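Local atomic coordinates of uncharacterized ABC transporter solute-binding protein yclQ (Bacillus subtilis subsp. subtilis str. 168, PDB entry 3GFV), a protein that binds iron-free and ferric petrobactin and the precursor 3,4-dihydroxybenzoic acid as the solute-binding component of an ABC transporter for ferric-petrobactin uptake. Residues S44-D49 against G280-T285; L51-I56 against F143-K148; I177-G182 against V233-T238; S191-I196 against A272-S277. All blocks are in the same frame, centred on the assembly; numbering follows the deposited sequence.

Interaction 1. Residues S44-D49 against G280-T285; sequences SLDTLD and GLESMT
The N-terminal turn of helix 281-296 is received by two polar side chains of helix 42-50, Asp-46 and Thr-47, the two short helix segments meeting at 102° with their axes 7.8 Å apart. Asp-46 spreads its carboxylate under the first-turn N-H groups. Asp-46 OD2 takes the backbone N of Glu-282 at 2.8 Å, the donor lying well above the carboxylate plane. Asp-46 OD1 receives two bonds from Ser-283: the hydroxyl OG, at 2.7 Å, meets its syn lone pair, and the backbone N, at 3.2 Å, comes from above the plane. Tyr-68 OH is a further partner of this buried oxygen. CG of Asp-46 stands between its backbone N and carbonyl carbon (chi1 81°), which directs CG toward the start of helix 281-296. One residue along, Thr-47 OG1 accepts from Leu-281 N at 2.9 Å, while Thr-47 CG2 packs against Leu-281 CD1 at 3.8 Å. Ser-283 OG also accepts from Gly-280 N. The extended Glu-282 slides past Asp-46 in the opposite direction and brings OE2 to 2.6 Å from Asp-49 OD2. So short a separation of two acids is consistent with a proton held on one of them; Asp-49 OD1 is also salt-bridged to Lys-71. The positive end of the helix dipole would probably stabilise a negative charge on Asp-46. The N-cap residue, Gly-280, has no side chain to accept these N-H groups; an acid and a threonine of a distant helix accept them instead, a helix N-terminal capping supplied by tertiary contact.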
loop_
_atom_site.group_PDB
_atom_site.type_symbol
_atom_site.label_atom_id
_atom_site.label_comp_id
_atom_site.label_asym_id
_atom_site.label_seq_id
_atom_site.Cartn_x
_atom_site.Cartn_y
_atom_site.Cartn_z
ATOM N N SER A 44 6.341 2.303 -4.840
ATOM C CA SER A 44 7.668 2.423 -5.431
ATOM C C SER A 44 7.966 3.885 -5.690
ATOM O O SER A 44 9.096 4.349 -5.519
ATOM C CB SER A 44 7.742 1.643 -6.745
ATOM O OG SER A 44 7.601 0.252 -6.527
ATOM N N LEU A 45 6.953 4.618 -6.145
ATOM C CA LEU A 45 7.123 6.052 -6.337
ATOM C C LEU A 45 7.553 6.767 -5.052
ATOM O O LEU A 45 8.413 7.650 -5.077
ATOM C CB LEU A 45 5.837 6.680 -6.916
ATOM C CG LEU A 45 5.922 8.176 -7.251
ATOM C CD1 LEU A 45 7.045 8.491 -8.277
ATOM C CD2 LEU A 45 4.550 8.652 -7.770
ATOM N N ASP A 46 6.961 6.384 -3.922
ATOM C CA ASP A 46 7.263 7.079 -2.681
ATOM C C ASP A 46 8.619 6.666 -2.112
ATOM O O ASP A 46 9.268 7.457 -1.421
ATOM C CB ASP A 46 6.079 7.061 -1.664
ATOM C CG ASP A 46 5.952 5.768 -0.846
ATOM O OD1 ASP A 46 4.793 5.320 -0.661
ATOM O OD2 ASP A 46 6.969 5.226 -0.339
ATOM N N THR A 47 9.068 5.458 -2.454
ATOM C CA THR A 47 10.441 5.075 -2.130
ATOM C C THR A 47 11.408 5.937 -2.945
ATOM O O THR A 47 12.346 6.490 -2.394
ATOM C CB THR A 47 10.701 3.571 -2.341
ATOM O OG1 THR A 47 9.929 2.817 -1.388
ATOM C CG2 THR A 47 12.206 3.220 -2.160
ATOM N N LEU A 48 11.164 6.082 -4.244
ATOM C CA LEU A 48 12.003 6.965 -5.045
ATOM C C LEU A 48 12.039 8.372 -4.438
ATOM O O LEU A 48 13.100 8.998 -4.349
ATOM C CB LEU A 48 11.495 6.991 -6.490
ATOM C CG LEU A 48 11.660 5.696 -7.276
ATOM C CD1 LEU A 48 10.925 5.794 -8.621
ATOM C CD2 LEU A 48 13.140 5.370 -7.496
ATOM N N ASP A 49 10.883 8.866 -3.994
ATOM C CA ASP A 49 10.809 10.200 -3.410
ATOM C C ASP A 49 11.636 10.300 -2.129
ATOM O O ASP A 49 12.366 11.269 -1.934
ATOM C CB ASP A 49 9.364 10.603 -3.110
ATOM C CG ASP A 49 9.263 12.012 -2.547
ATOM O OD1 ASP A 49 9.449 12.975 -3.325
ATOM O OD2 ASP A 49 9.010 12.158 -1.325
ATOM N N GLY A 280 5.788 1.158 0.092
ATOM C CA GLY A 280 6.957 2.009 -0.070
ATOM C C GLY A 280 7.474 2.555 1.246
ATOM O O GLY A 280 6.837 2.419 2.283
ATOM N N LEU A 281 8.649 3.176 1.225
ATOM C CA LEU A 281 9.235 3.663 2.475
ATOM C C LEU A 281 8.358 4.733 3.137
ATOM O O LEU A 281 8.222 4.767 4.350
ATOM C CB LEU A 281 10.644 4.217 2.244
ATOM C CG LEU A 281 11.676 3.237 1.679
ATOM C CD1 LEU A 281 12.995 3.978 1.434
ATOM C CD2 LEU A 281 11.898 2.010 2.583
ATOM N N GLU A 282 7.744 5.605 2.345
ATOM C CA GLU A 282 6.943 6.669 2.940
ATOM C C GLU A 282 5.581 6.154 3.378
ATOM O O GLU A 282 5.131 6.437 4.487
ATOM C CB GLU A 282 6.758 7.830 1.968
ATOM C CG GLU A 282 8.094 8.419 1.528
ATOM C CD GLU A 282 7.987 9.627 0.618
ATOM O OE1 GLU A 282 6.907 9.873 0.063
ATOM O OE2 GLU A 282 9.025 10.332 0.461
ATOM N N SER A 283 4.926 5.397 2.503
ATOM C CA SER A 283 3.596 4.893 2.835
ATOM C C SER A 283 3.667 3.967 4.055
ATOM O O SER A 283 2.805 4.037 4.929
ATOM C CB SER A 283 2.901 4.229 1.630
ATOM O OG SER A 283 3.751 3.351 0.913
HETATM N N MSE A 284 4.714 3.142 4.149
HETATM C CA MSE A 284 4.826 2.242 5.299
HETATM C C MSE A 284 4.986 3.074 6.578
HETATM O O MSE A 284 4.366 2.792 7.613
HETATM C CB MSE A 284 6.001 1.288 5.117
HETATM C CG MSE A 284 6.382 0.502 6.350
HETATM SE SE MSE A 284 4.991 -0.740 7.002
HETATM C CE MSE A 284 5.366 -2.297 5.911
ATOM N N THR A 285 5.852 4.077 6.511
ATOM C CA THR A 285 6.097 4.943 7.659
ATOM C C THR A 285 4.800 5.577 8.149
ATOM O O THR A 285 4.504 5.573 9.350
ATOM C CB THR A 285 7.132 6.009 7.323
ATOM O OG1 THR A 285 8.387 5.356 7.089
ATOM C CG2 THR A 285 7.281 6.965 8.479
#

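Interaction 2. Residues L51-I56 against F143-K148; sequences LGLDDI and FDKEDK
Phe-143 reaches across to Leu-53 and Ile-56, and its atoms divide between them from root to tip. Phe-143 CB lies 3.6 Å from Leu-53 CD1, and the same methyl sits equally close to CG at the start of the ring. Further out, CD1 and CD2 still border Leu-53, whose side chain crosses that of Phe-143 obliquely. The far end belongs to Ile-56: Phe-143 CE1 is 3.6 Å from Ile-56 CD1, with CZ slightly farther from that methyl, and the two side chains meet tip to tip. Ile-56 has CG1 between its backbone N and carbonyl carbon (chi1 55°), and this CG1 touches Phe-143 CE1 at 3.9 Å. Leu-48 and Val-37 pack round the ring as well, tying it to helix 42-50 and strand 37-39. Residues 51-56 form the turn of a beta-alpha-beta unit, linking helix 42-50 to strand 57-60, which lies next to strand 37-39 in the parallel sheet of the N-terminal lobe. The helix ends in a Schellman motif, with Gly-52 at positive phi, and beyond it the side chains of Leu-53 and Ile-56 face the linker between helix 128-142 and the long helix 146-170. Beside this motif Lys-145 donates from NZ to Leu-51 O at 3.1 Å, approaching nearly along the C=O axis. Its chain is bent at chi2 (-79°), placing CD before the otherwise extended run toward that carbonyl. Leu-51 slides past Lys-148 in the opposite direction, its CD2 only 3.4 Å from Lys-148 CG, tighter than an ordinary carbon contact. The ammonium group of Lys-148 is salt-bridged to Glu-152.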
loop_
_atom_site.group_PDB
_atom_site.type_symbol
_atom_site.label_atom_id
_atom_site.label_comp_id
_atom_site.label_asym_id
_atom_site.label_seq_id
_atom_site.Cartn_x
_atom_site.Cartn_y
_atom_site.Cartn_z
ATOM N N LEU A 51 14.177 8.686 -1.338
ATOM C CA LEU A 51 15.594 8.579 -1.660
ATOM C C LEU A 51 16.085 9.809 -2.423
ATOM O O LEU A 51 17.238 9.862 -2.832
ATOM C CB LEU A 51 15.856 7.316 -2.480
ATOM C CG LEU A 51 15.446 6.026 -1.774
ATOM C CD1 LEU A 51 15.626 4.834 -2.690
ATOM C CD2 LEU A 51 16.241 5.852 -0.497
ATOM N N GLY A 52 15.203 10.788 -2.614
ATOM C CA GLY A 52 15.558 12.009 -3.318
ATOM C C GLY A 52 15.731 11.805 -4.811
ATOM O O GLY A 52 16.593 12.420 -5.431
ATOM N N LEU A 53 14.910 10.946 -5.405
ATOM C CA LEU A 53 15.066 10.634 -6.824
ATOM C C LEU A 53 13.917 11.145 -7.692
ATOM O O LEU A 53 13.672 10.586 -8.755
ATOM C CB LEU A 53 15.195 9.123 -7.027
ATOM C CG LEU A 53 16.465 8.503 -6.434
ATOM C CD1 LEU A 53 16.315 7.002 -6.325
ATOM C CD2 LEU A 53 17.681 8.878 -7.294
ATOM N N ASP A 54 13.231 12.199 -7.249
ATOM C CA ASP A 54 12.079 12.740 -8.004
ATOM C C ASP A 54 12.486 13.058 -9.452
ATOM O O ASP A 54 11.705 12.898 -10.399
ATOM C CB ASP A 54 11.565 14.045 -7.364
ATOM C CG ASP A 54 10.855 13.832 -6.038
ATOM O OD1 ASP A 54 10.638 14.834 -5.318
ATOM O OD2 ASP A 54 10.514 12.686 -5.714
ATOM N N ASP A 55 13.725 13.517 -9.616
ATOM C CA ASP A 55 14.186 14.010 -10.907
ATOM C C ASP A 55 14.201 12.956 -12.003
ATOM O O ASP A 55 14.202 13.299 -13.184
ATOM C CB ASP A 55 15.585 14.625 -10.789
ATOM C CG ASP A 55 15.570 15.959 -10.087
ATOM O OD1 ASP A 55 14.469 16.537 -9.932
ATOM O OD2 ASP A 55 16.658 16.432 -9.690
ATOM N N ILE A 56 14.226 11.682 -11.630
ATOM C CA ILE A 56 14.332 10.645 -12.652
ATOM C C ILE A 56 12.988 9.956 -12.937
ATOM O O ILE A 56 12.913 8.984 -13.689
ATOM C CB ILE A 56 15.500 9.652 -12.378
ATOM C CG1 ILE A 56 15.385 9.028 -10.978
ATOM C CG2 ILE A 56 16.845 10.368 -12.519
ATOM C CD1 ILE A 56 14.177 8.068 -10.833
ATOM N N PHE A 143 19.580 2.410 -8.117
ATOM C CA PHE A 143 19.957 3.828 -8.024
ATOM C C PHE A 143 21.138 4.148 -7.115
ATOM O O PHE A 143 21.359 5.310 -6.759
ATOM C CB PHE A 143 18.733 4.647 -7.596
ATOM C CG PHE A 143 17.591 4.549 -8.557
ATOM C CD1 PHE A 143 17.514 5.409 -9.647
ATOM C CD2 PHE A 143 16.591 3.593 -8.386
ATOM C CE1 PHE A 143 16.455 5.321 -10.546
ATOM C CE2 PHE A 143 15.532 3.503 -9.285
ATOM C CZ PHE A 143 15.475 4.369 -10.373
ATOM N N ASP A 144 21.907 3.126 -6.748
ATOM C CA ASP A 144 23.071 3.309 -5.902
ATOM C C ASP A 144 22.718 3.993 -4.589
ATOM O O ASP A 144 23.392 4.945 -4.177
ATOM C CB ASP A 144 24.124 4.147 -6.660
ATOM C CG ASP A 144 25.487 3.506 -6.667
ATOM O OD1 ASP A 144 25.576 2.287 -6.407
ATOM O OD2 ASP A 144 26.473 4.222 -6.953
ATOM N N LYS A 145 21.669 3.497 -3.928
ATOM C CA LYS A 145 21.209 4.033 -2.651
ATOM C C LYS A 145 21.073 2.898 -1.642
ATOM O O LYS A 145 20.197 2.922 -0.757
ATOM C CB LYS A 145 19.841 4.693 -2.829
ATOM C CG LYS A 145 19.836 5.905 -3.745
ATOM C CD LYS A 145 20.353 7.126 -3.021
ATOM C CE LYS A 145 20.255 8.361 -3.911
ATOM N NZ LYS A 145 20.308 9.613 -3.100
ATOM N N GLU A 146 21.922 1.890 -1.788
ATOM C CA GLU A 146 21.826 0.696 -0.950
ATOM C C GLU A 146 21.953 1.013 0.541
ATOM O O GLU A 146 21.187 0.496 1.354
ATOM C CB GLU A 146 22.852 -0.357 -1.399
ATOM C CG GLU A 146 22.552 -0.883 -2.804
ATOM C CD GLU A 146 23.693 -1.670 -3.422
ATOM O OE1 GLU A 146 24.365 -1.123 -4.321
ATOM O OE2 GLU A 146 23.917 -2.831 -3.015
ATOM N N ASP A 147 22.889 1.881 0.908
ATOM C CA ASP A 147 23.045 2.211 2.322
ATOM C C ASP A 147 21.856 2.992 2.882
ATOM O O ASP A 147 21.407 2.735 3.995
ATOM C CB ASP A 147 24.344 2.964 2.576
ATOM C CG ASP A 147 25.558 2.102 2.349
ATOM O OD1 ASP A 147 25.432 0.861 2.471
ATOM O OD2 ASP A 147 26.634 2.666 2.056
ATOM N N LYS A 148 21.367 3.971 2.133
ATOM C CA LYS A 148 20.182 4.708 2.559
ATOM C C LYS A 148 19.007 3.760 2.756
ATOM O O LYS A 148 18.287 3.850 3.754
ATOM C CB LYS A 148 19.840 5.784 1.528
ATOM C CG LYS A 148 18.590 6.575 1.829
ATOM C CD LYS A 148 18.735 7.482 3.020
ATOM C CE LYS A 148 17.589 8.468 3.072
ATOM N NZ LYS A 148 17.541 9.140 4.389
#

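Interaction 3. Residues I177-G182 against V233-T238; sequences IMANDG and VIDRGT
Ile-177 O accepts from Ile-234 N at 3.0 Å, the first of three backbone bonds that pair these parallel strands. Ala-179 N then donates to Ile-234 O at 2.8 Å, and Ala-179 O receives Arg-236 N at 2.9 Å. CA-H...O contacts fill in between, such as Met-178 CA to Ile-234 O at 3.0 Å. Ile-177 and Val-233 point the same way on the face that also carries Ala-179 and Asp-235; Met-178 and Ile-234 occupy the other, where the SE atom of Met-178 (a selenomethionine) rests 3.9 Å from Arg-236 CB. Where strand 173-180 ends and helix 236-240 begins, the side chains of Asn-180 and Arg-236 lie side by side. Arg-236 NH1 donates to Asn-180 OD1 at 3.1 Å; the oxygen lies near the guanidinium plane, while the nitrogen is tilted out of the amide plane, the two planes being 84° apart. With CG anti to the backbone N (chi1 -180°), the extended arginine runs along Asn-180, its CB, CG and CD all close to OD1. The pairing lies in the central sheet of the C-terminal lobe, where strand 230-235 runs directly into helix 236-240 as in Rossmann-like alpha/beta folds. Asp-235 marks that switch: in the N-cap position, its OD1 accepts Thr-238 N at 3.0 Å, a capping bond in which the donor lies above the carboxylate plane. The same OD1 accepts from a water that in turn takes Asp-181 N, linking the helix start to the turn after strand 173-180. Farther out, Ser-245 N and Thr-246 OG1 bind Asp-235 OD2, and Tyr-275 OH holds Arg-236 at NE.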
loop_
_atom_site.group_PDB
_atom_site.type_symbol
_atom_site.label_atom_id
_atom_site.label_comp_id
_atom_site.label_asym_id
_atom_site.label_seq_id
_atom_site.Cartn_x
_atom_site.Cartn_y
_atom_site.Cartn_z
ATOM N N ILE A 177 -11.915 -3.394 8.055
ATOM C CA ILE A 177 -12.999 -3.412 7.047
ATOM C C ILE A 177 -12.787 -2.334 6.012
ATOM O O ILE A 177 -12.192 -1.302 6.295
ATOM C CB ILE A 177 -14.408 -3.232 7.627
ATOM C CG1 ILE A 177 -14.533 -1.911 8.413
ATOM C CG2 ILE A 177 -14.815 -4.472 8.468
ATOM C CD1 ILE A 177 -15.933 -1.565 8.844
HETATM N N MSE A 178 -13.319 -2.572 4.816
HETATM C CA MSE A 178 -13.359 -1.536 3.796
HETATM C C MSE A 178 -14.817 -1.300 3.419
HETATM O O MSE A 178 -15.597 -2.259 3.232
HETATM C CB MSE A 178 -12.507 -1.916 2.577
HETATM C CG MSE A 178 -12.555 -0.871 1.486
HETATM SE SE MSE A 178 -11.281 -1.369 0.060
HETATM C CE MSE A 178 -12.361 -2.741 -0.709
ATOM N N ALA A 179 -15.197 -0.030 3.381
ATOM C CA ALA A 179 -16.539 0.377 2.968
ATOM C C ALA A 179 -16.515 0.816 1.513
ATOM O O ALA A 179 -15.605 1.504 1.087
ATOM C CB ALA A 179 -17.034 1.512 3.840
ATOM N N ASN A 180 -17.544 0.435 0.758
ATOM C CA ASN A 180 -17.571 0.760 -0.648
ATOM C C ASN A 180 -19.013 0.927 -1.052
ATOM O O ASN A 180 -19.740 -0.057 -1.251
ATOM C CB ASN A 180 -16.882 -0.325 -1.467
ATOM C CG ASN A 180 -16.839 0.004 -2.943
ATOM O OD1 ASN A 180 -16.448 1.105 -3.337
ATOM N ND2 ASN A 180 -17.236 -0.954 -3.770
ATOM N N ASP A 181 -19.445 2.184 -1.096
ATOM C CA ASP A 181 -20.812 2.500 -1.447
ATOM C C ASP A 181 -21.747 1.724 -0.529
ATOM O O ASP A 181 -22.734 1.131 -0.977
ATOM C CB ASP A 181 -21.066 2.131 -2.897
ATOM C CG ASP A 181 -22.340 2.758 -3.444
ATOM O OD1 ASP A 181 -22.914 3.640 -2.759
ATOM O OD2 ASP A 181 -22.759 2.367 -4.559
ATOM N N GLY A 182 -21.414 1.709 0.755
ATOM C CA GLY A 182 -22.276 1.099 1.751
ATOM C C GLY A 182 -22.045 -0.381 1.991
ATOM O O GLY A 182 -22.473 -0.903 3.024
ATOM N N VAL A 233 -10.900 1.193 9.558
ATOM C CA VAL A 233 -11.777 1.396 8.405
ATOM C C VAL A 233 -11.062 2.068 7.239
ATOM O O VAL A 233 -10.399 3.104 7.418
ATOM C CB VAL A 233 -12.968 2.273 8.785
ATOM C CG1 VAL A 233 -13.901 2.424 7.604
ATOM C CG2 VAL A 233 -13.712 1.645 9.960
ATOM N N ILE A 234 -11.240 1.494 6.050
ATOM C CA ILE A 234 -10.757 2.096 4.797
ATOM C C ILE A 234 -11.983 2.329 3.953
ATOM O O ILE A 234 -12.859 1.470 3.890
ATOM C CB ILE A 234 -9.792 1.142 4.077
ATOM C CG1 ILE A 234 -8.513 1.010 4.905
ATOM C CG2 ILE A 234 -9.423 1.654 2.677
ATOM C CD1 ILE A 234 -7.786 -0.268 4.628
ATOM N N ASP A 235 -12.069 3.494 3.325
ATOM C CA ASP A 235 -13.222 3.787 2.482
ATOM C C ASP A 235 -12.808 3.825 1.012
ATOM O O ASP A 235 -12.134 4.763 0.569
ATOM C CB ASP A 235 -13.837 5.114 2.879
ATOM C CG ASP A 235 -15.232 5.286 2.296
ATOM O OD1 ASP A 235 -15.379 5.117 1.072
ATOM O OD2 ASP A 235 -16.169 5.515 3.071
ATOM N N ARG A 236 -13.205 2.802 0.258
ATOM C CA ARG A 236 -12.791 2.711 -1.147
ATOM C C ARG A 236 -13.354 3.880 -1.951
ATOM O O ARG A 236 -12.689 4.414 -2.841
ATOM C CB ARG A 236 -13.251 1.393 -1.768
ATOM C CG ARG A 236 -12.848 1.232 -3.239
ATOM C CD ARG A 236 -13.341 -0.074 -3.830
ATOM N NE ARG A 236 -12.995 -0.177 -5.250
ATOM C CZ ARG A 236 -13.762 0.268 -6.243
ATOM N NH1 ARG A 236 -14.934 0.843 -5.982
ATOM N NH2 ARG A 236 -13.357 0.133 -7.505
ATOM N N GLY A 237 -14.579 4.274 -1.631
ATOM C CA GLY A 237 -15.209 5.399 -2.315
ATOM C C GLY A 237 -14.360 6.646 -2.126
ATOM O O GLY A 237 -14.025 7.337 -3.090
ATOM N N THR A 238 -13.994 6.929 -0.880
ATOM C CA THR A 238 -13.191 8.117 -0.602
ATOM C C THR A 238 -11.879 8.054 -1.358
ATOM O O THR A 238 -11.413 9.061 -1.912
ATOM C CB THR A 238 -12.920 8.266 0.901
ATOM O OG1 THR A 238 -14.174 8.319 1.590
ATOM C CG2 THR A 238 -12.138 9.539 1.185
HETATM O O HOH W 1 -17.792 4.378 0.038
#

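Interaction 4. Residues S191-I196 against A272-S277; sequences SRYGLI and ATWYLS
Arg-192 and Tyr-275 cross with the guanidinium and phenol ring planes inclined by 38°. Arg-192 NH2 lies over one face of the ring, and Arg-192 NH1 comes to 3.2 Å from Tyr-275 CE1. The arginine arrives there with CG anti to its backbone N (chi1 179°) and a chain extended as far as NE. Its NH2 is also 2.9 Å from Tyr-275 O, a carbonyl that accepts from Arg-104. Tyr-193 packs against both: one face of its ring carries Arg-192 CG above the centre, while its OH sits 3.4 Å above the guanidinium plane, offset toward the rim. Tyr-193 OH also lies at the edge of the Tyr-275 ring, 3.3 Å from Tyr-275 CD1, and is buried with no hydrogen-bonding partner in the model. In the plane of the Tyr-193 ring, its CE1 meets Trp-274 O at 3.2 Å. The site lies near the middle of the molecule, where the turn after strand 183-187 faces helix 271-276, consistent with the cleft between the lobes, where proteins of this family bind their ligand. A phosphate ion, probably from the crystallisation liquor, bridges to Arg-192 NH1 and lies near Tyr-275, whose OH is hydrogen-bonded to Arg-236 NE; such ions often mark pockets. A water accepts from Arg-192 NE at 2.6 Å and can donate to Trp-274 O. The indole of Trp-274 has Tyr-193 CD1 at its edge. Ile-196 crosses it at about a right angle, putting Ile-196 CD1 3.6 Å from Trp-274 CZ3, and Leu-195 CD2 touches the same ring carbon; Trp-274 NE1 is hydrogen-bonded to Glu-290.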
loop_
_atom_site.group_PDB
_atom_site.type_symbol
_atom_site.label_atom_id
_atom_site.label_comp_id
_atom_site.label_asym_id
_atom_site.label_seq_id
_atom_site.Cartn_x
_atom_site.Cartn_y
_atom_site.Cartn_z
ATOM N N SER A 191 -4.323 -11.056 3.963
ATOM C CA SER A 191 -5.129 -10.343 2.973
ATOM C C SER A 191 -4.441 -9.046 2.554
ATOM O O SER A 191 -3.348 -8.698 3.034
ATOM C CB SER A 191 -6.537 -10.035 3.514
ATOM O OG SER A 191 -6.484 -8.966 4.453
ATOM N N ARG A 192 -5.098 -8.320 1.664
ATOM C CA ARG A 192 -4.579 -7.050 1.208
ATOM C C ARG A 192 -4.174 -6.131 2.364
ATOM O O ARG A 192 -3.166 -5.446 2.300
ATOM C CB ARG A 192 -5.642 -6.375 0.353
ATOM C CG ARG A 192 -5.234 -5.024 -0.155
ATOM C CD ARG A 192 -6.376 -4.483 -0.987
ATOM N NE ARG A 192 -5.954 -3.388 -1.839
ATOM C CZ ARG A 192 -6.710 -2.873 -2.799
ATOM N NH1 ARG A 192 -7.925 -3.364 -3.027
ATOM N NH2 ARG A 192 -6.249 -1.869 -3.527
ATOM N N TYR A 193 -4.949 -6.133 3.444
ATOM C CA TYR A 193 -4.633 -5.277 4.585
ATOM C C TYR A 193 -4.251 -6.088 5.815
ATOM O O TYR A 193 -4.257 -5.581 6.953
ATOM C CB TYR A 193 -5.797 -4.318 4.905
ATOM C CG TYR A 193 -6.230 -3.491 3.712
ATOM C CD1 TYR A 193 -5.352 -2.604 3.096
ATOM C CD2 TYR A 193 -7.507 -3.615 3.183
ATOM C CE1 TYR A 193 -5.750 -1.862 1.987
ATOM C CE2 TYR A 193 -7.909 -2.875 2.094
ATOM C CZ TYR A 193 -7.023 -1.995 1.497
ATOM O OH TYR A 193 -7.417 -1.250 0.405
ATOM N N GLY A 194 -3.890 -7.342 5.573
ATOM C CA GLY A 194 -3.418 -8.229 6.612
ATOM C C GLY A 194 -2.244 -7.717 7.431
ATOM O O GLY A 194 -2.038 -8.183 8.548
ATOM N N LEU A 195 -1.456 -6.784 6.898
ATOM C CA LEU A 195 -0.271 -6.335 7.641
ATOM C C LEU A 195 -0.596 -5.772 9.025
ATOM O O LEU A 195 0.252 -5.805 9.918
ATOM C CB LEU A 195 0.585 -5.352 6.825
ATOM C CG LEU A 195 0.169 -3.878 6.792
ATOM C CD1 LEU A 195 1.322 -3.068 6.192
ATOM C CD2 LEU A 195 -1.093 -3.714 5.966
ATOM N N ILE A 196 -1.822 -5.278 9.215
ATOM C CA ILE A 196 -2.214 -4.745 10.516
ATOM C C ILE A 196 -2.093 -5.858 11.566
ATOM O O ILE A 196 -1.681 -5.614 12.705
ATOM C CB ILE A 196 -3.637 -4.158 10.449
ATOM C CG1 ILE A 196 -3.590 -2.812 9.708
ATOM C CG2 ILE A 196 -4.202 -3.986 11.851
ATOM C CD1 ILE A 196 -4.971 -2.262 9.259
ATOM N N ALA A 272 -7.066 6.817 0.673
ATOM C CA ALA A 272 -6.317 6.956 -0.584
ATOM C C ALA A 272 -4.941 6.275 -0.522
ATOM O O ALA A 272 -4.557 5.538 -1.431
ATOM C CB ALA A 272 -6.180 8.442 -0.979
ATOM N N THR A 273 -4.200 6.503 0.557
ATOM C CA THR A 273 -2.902 5.860 0.705
ATOM C C THR A 273 -3.030 4.344 0.839
ATOM O O THR A 273 -2.313 3.586 0.187
ATOM C CB THR A 273 -2.143 6.456 1.898
ATOM O OG1 THR A 273 -1.863 7.830 1.617
ATOM C CG2 THR A 273 -0.824 5.712 2.153
ATOM N N TRP A 274 -3.975 3.892 1.671
ATOM C CA TRP A 274 -4.114 2.463 1.921
ATOM C C TRP A 274 -4.618 1.674 0.718
ATOM O O TRP A 274 -4.180 0.537 0.485
ATOM C CB TRP A 274 -4.997 2.202 3.154
ATOM C CG TRP A 274 -4.291 2.469 4.437
ATOM C CD1 TRP A 274 -3.932 3.685 4.939
ATOM C CD2 TRP A 274 -3.851 1.495 5.388
ATOM N NE1 TRP A 274 -3.297 3.529 6.153
ATOM C CE2 TRP A 274 -3.203 2.190 6.431
ATOM C CE3 TRP A 274 -3.912 0.097 5.442
ATOM C CZ2 TRP A 274 -2.650 1.536 7.543
ATOM C CZ3 TRP A 274 -3.358 -0.555 6.543
ATOM C CH2 TRP A 274 -2.739 0.171 7.579
ATOM N N TYR A 275 -5.501 2.295 -0.066
ATOM C CA TYR A 275 -6.099 1.630 -1.217
ATOM C C TYR A 275 -5.274 1.783 -2.508
ATOM O O TYR A 275 -5.116 0.824 -3.263
ATOM C CB TYR A 275 -7.525 2.141 -1.425
ATOM C CG TYR A 275 -8.244 1.423 -2.536
ATOM C CD1 TYR A 275 -8.654 0.104 -2.375
ATOM C CD2 TYR A 275 -8.505 2.056 -3.739
ATOM C CE1 TYR A 275 -9.328 -0.564 -3.388
ATOM C CE2 TYR A 275 -9.177 1.396 -4.759
ATOM C CZ TYR A 275 -9.580 0.083 -4.574
ATOM O OH TYR A 275 -10.243 -0.584 -5.588
ATOM N N LEU A 276 -4.723 2.965 -2.740
ATOM C CA LEU A 276 -4.025 3.225 -4.008
ATOM C C LEU A 276 -2.534 2.997 -3.884
ATOM O O LEU A 276 -1.837 2.851 -4.888
ATOM C CB LEU A 276 -4.215 4.667 -4.438
ATOM C CG LEU A 276 -5.680 5.077 -4.616
ATOM C CD1 LEU A 276 -5.782 6.577 -4.865
ATOM C CD2 LEU A 276 -6.354 4.261 -5.719
ATOM N N SER A 277 -2.030 2.995 -2.660
ATOM C CA SER A 277 -0.579 2.947 -2.487
ATOM C C SER A 277 -0.177 1.866 -1.485
ATOM O O SER A 277 -0.788 0.805 -1.430
ATOM C CB SER A 277 -0.036 4.316 -2.070
ATOM O OG SER A 277 1.401 4.320 -2.119
HETATM O O HOH W 2 -3.885 -1.835 -1.386
#

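How the interactions relate
From the N terminus, residues 44-49 open interaction 1, whose loop closes only at 280-285 and encloses all the others, tying helix 42-50 of the N-terminal lobe to the C-terminal helix 281-296. Interaction 2 begins immediately after, at 51-56, and closes at 143-148 within the N-terminal lobe; it touches interaction 1 through Leu-48 and Phe-143. The long helix 146-170 then leads to the C-terminal lobe, where interactions 3 and 4 cross: 177-182 opens, 191-196 follows, 233-238 closes the first, pairing two sheet strands, and 272-277 the second, joining the turn after strand 183-187 to helix 271-276. Helix 281-296 follows and carries the chain back to interaction 1.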